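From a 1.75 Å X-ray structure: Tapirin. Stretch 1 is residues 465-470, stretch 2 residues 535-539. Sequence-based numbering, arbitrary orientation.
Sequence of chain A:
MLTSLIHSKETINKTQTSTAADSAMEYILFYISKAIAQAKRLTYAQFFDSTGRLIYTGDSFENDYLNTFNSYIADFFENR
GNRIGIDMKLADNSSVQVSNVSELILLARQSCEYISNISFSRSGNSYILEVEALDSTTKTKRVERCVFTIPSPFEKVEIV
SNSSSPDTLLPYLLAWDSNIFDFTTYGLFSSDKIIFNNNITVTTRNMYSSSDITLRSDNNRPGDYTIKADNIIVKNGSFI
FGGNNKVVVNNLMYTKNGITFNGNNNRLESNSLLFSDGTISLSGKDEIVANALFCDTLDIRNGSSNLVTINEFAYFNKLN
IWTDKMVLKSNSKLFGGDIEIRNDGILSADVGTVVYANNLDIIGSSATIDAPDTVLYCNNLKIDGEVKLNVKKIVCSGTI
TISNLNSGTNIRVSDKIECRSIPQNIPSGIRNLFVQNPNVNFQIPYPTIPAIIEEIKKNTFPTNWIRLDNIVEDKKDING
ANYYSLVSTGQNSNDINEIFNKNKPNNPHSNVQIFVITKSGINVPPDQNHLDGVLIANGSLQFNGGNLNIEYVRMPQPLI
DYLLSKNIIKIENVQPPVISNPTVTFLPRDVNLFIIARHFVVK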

# COMPACT_ATOMS: atom_id res chain seq x y z
N TRP A 465 -17.03 16.31 1.37
CA TRP A 465 -16.10 17.37 1.03
C TRP A 465 -15.88 17.68 -0.46
O TRP A 465 -15.33 18.74 -0.84
N ILE A 466 -16.26 16.79 -1.33
CA ILE A 466 -16.12 16.99 -2.74
C ILE A 466 -17.34 16.43 -3.42
O ILE A 466 -17.66 15.23 -3.34
N ARG A 467 -18.00 17.26 -4.23
CA ARG A 467 -19.37 16.95 -4.73
C ARG A 467 -19.40 17.34 -6.19
O ARG A 467 -19.93 18.44 -6.53
N LEU A 468 -18.92 16.45 -7.06
CA LEU A 468 -18.88 16.79 -8.46
C LEU A 468 -20.27 16.93 -9.08
O LEU A 468 -20.44 17.60 -10.09
N ASP A 469 -21.28 16.34 -8.44
CA ASP A 469 -22.66 16.52 -8.92
C ASP A 469 -23.18 17.91 -8.68
O ASP A 469 -24.28 18.22 -9.20
N ASN A 470 -22.47 18.76 -7.91
CA ASN A 470 -22.83 20.13 -7.71
C ASN A 470 -22.34 21.00 -8.88
O ASN A 470 -22.51 22.22 -8.81
N LEU A 535 -6.17 17.56 -11.95
CA LEU A 535 -7.18 16.89 -12.79
C LEU A 535 -8.13 16.14 -11.88
O LEU A 535 -7.69 15.23 -11.13
N ILE A 536 -9.43 16.54 -11.92
CA ILE A 536 -10.49 16.08 -10.97
C ILE A 536 -11.64 15.70 -11.86
O ILE A 536 -12.20 16.57 -12.57
N ALA A 537 -11.99 14.42 -11.80
CA ALA A 537 -13.04 13.87 -12.70
C ALA A 537 -13.97 12.94 -12.01
O ALA A 537 -13.62 12.15 -11.11
N ASN A 538 -15.26 13.06 -12.39
CA ASN A 538 -16.24 12.07 -11.86
C ASN A 538 -16.13 10.79 -12.66
O ASN A 538 -16.38 9.71 -12.10
N GLY A 539 -15.75 10.86 -13.94
CA GLY A 539 -15.46 9.70 -14.71
C GLY A 539 -14.00 9.35 -14.58
O GLY A 539 -13.29 9.95 -13.77

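The contact between these stretches is small, burying 218 Å² summed over both sides, and no direct hydrogen bond crosses it; side-chain packing and one bridging water account for its specific contacts. CA-to-CB directions separate the participants: Ile466, Leu468, Ile536 and Asn538 point toward the opposing stretch, whereas Arg467 and Ala537 point away.

Leu468 makes the largest contribution, with 77 Å² covered. Its chi1 of -59° (m) and chi2 of 175° (t) form a common leucine pairing, and here both methyls lie close to CG2 of Ile536, Leu468 CD2 at 3.9 Å and CD1 at 4.0 Å; CD1 also reaches the end of the strand, 3.6 Å from C of Ala537 and 3.5 Å from N of Asn538. Ala537 is therefore met through its backbone, its CB being directed away.

Ile466 is extended, with chi1 -176° (t) and chi2 169° (t), which carries CD1 to 3.8 Å from CG2 of Ile536. The chi1 of Ile536 (-65°, m) places CG2 where it meets both Ile466 and Leu468, forming the apolar centre of the contact; chi2 is t (175°) and sets only the position of CD1.

The polar margin is built differently. Asn538 has chi1 of -149°, between wells, and chi2 of 44°. In this pose OD1 is 3.8 Å from CB of Leu468 and is hydrogen-bonded elsewhere in the structure, while ND2 faces the carboxylate of Asp469. The CB of Asp469 points sideways, but chi1 of -75° (m) and chi2 of -13° bring its end nearer. Even so, Asp469 OD1 and Asn538 ND2 remain 3.8 Å apart, and water 1 links them: it donates to Asp469 OD1 at 3.0 Å and accepts from Asn538 ND2 at 3.1 Å. Within stretch 1, the backbone bond from Asn470 N to Arg467 O, 2.9 Å, closes the turn carrying Leu468 and Asp469.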

# COMPACT_ATOMS: atom_id res chain seq x y z
CB TRP A 465 -14.74 17.05 1.75
CG TRP A 465 -14.92 16.92 3.21
CD1 TRP A 465 -15.02 17.90 4.10
CD2 TRP A 465 -15.09 15.67 3.95
NE1 TRP A 465 -15.21 17.37 5.36
CE2 TRP A 465 -15.26 16.00 5.29
CE3 TRP A 465 -15.11 14.32 3.59
CZ2 TRP A 465 -15.43 15.05 6.29
CZ3 TRP A 465 -15.31 13.36 4.54
CH2 TRP A 465 -15.50 13.73 5.89
CB ILE A 466 -14.77 16.47 -3.38
CG1 ILE A 466 -14.71 16.84 -4.82
CG2 ILE A 466 -14.54 14.99 -3.16
CD1 ILE A 466 -13.41 16.66 -5.56
CB ARG A 467 -20.42 17.73 -3.94
CG ARG A 467 -20.40 17.30 -2.51
CD ARG A 467 -21.43 17.98 -1.66
NE ARG A 467 -21.21 17.69 -0.29
CZ ARG A 467 -21.86 18.27 0.72
NH1 ARG A 467 -22.95 19.05 0.47
NH2 ARG A 467 -21.46 18.08 1.97
CB LEU A 468 -17.94 15.89 -9.24
CG LEU A 468 -16.49 15.92 -8.74
CD1 LEU A 468 -15.62 14.89 -9.48
CD2 LEU A 468 -15.90 17.31 -8.73
CB ASP A 469 -23.60 15.49 -8.27
CG ASP A 469 -23.44 14.08 -8.87
OD1 ASP A 469 -22.81 13.90 -9.94
OD2 ASP A 469 -24.02 13.17 -8.31
CB ASN A 470 -22.41 20.67 -6.37
CG ASN A 470 -23.25 20.12 -5.26
OD1 ASN A 470 -24.36 19.57 -5.55
ND2 ASN A 470 -22.86 20.34 -4.00
CB LEU A 535 -6.53 15.95 -13.78
CG LEU A 535 -5.52 16.51 -14.76
CD1 LEU A 535 -4.81 15.36 -15.53
CD2 LEU A 535 -6.03 17.58 -15.68
CB ILE A 536 -10.87 17.14 -9.96
CG1 ILE A 536 -9.64 17.41 -9.06
CG2 ILE A 536 -12.07 16.67 -9.14
CD1 ILE A 536 -9.82 18.51 -8.08
CB ALA A 537 -12.40 13.22 -13.92
CB ASN A 538 -17.62 12.63 -12.01
CG ASN A 538 -18.57 12.16 -10.95
OD1 ASN A 538 -18.25 12.11 -9.74
ND2 ASN A 538 -19.82 11.99 -11.37
O HOH W 1 -22.21 10.92 -9.74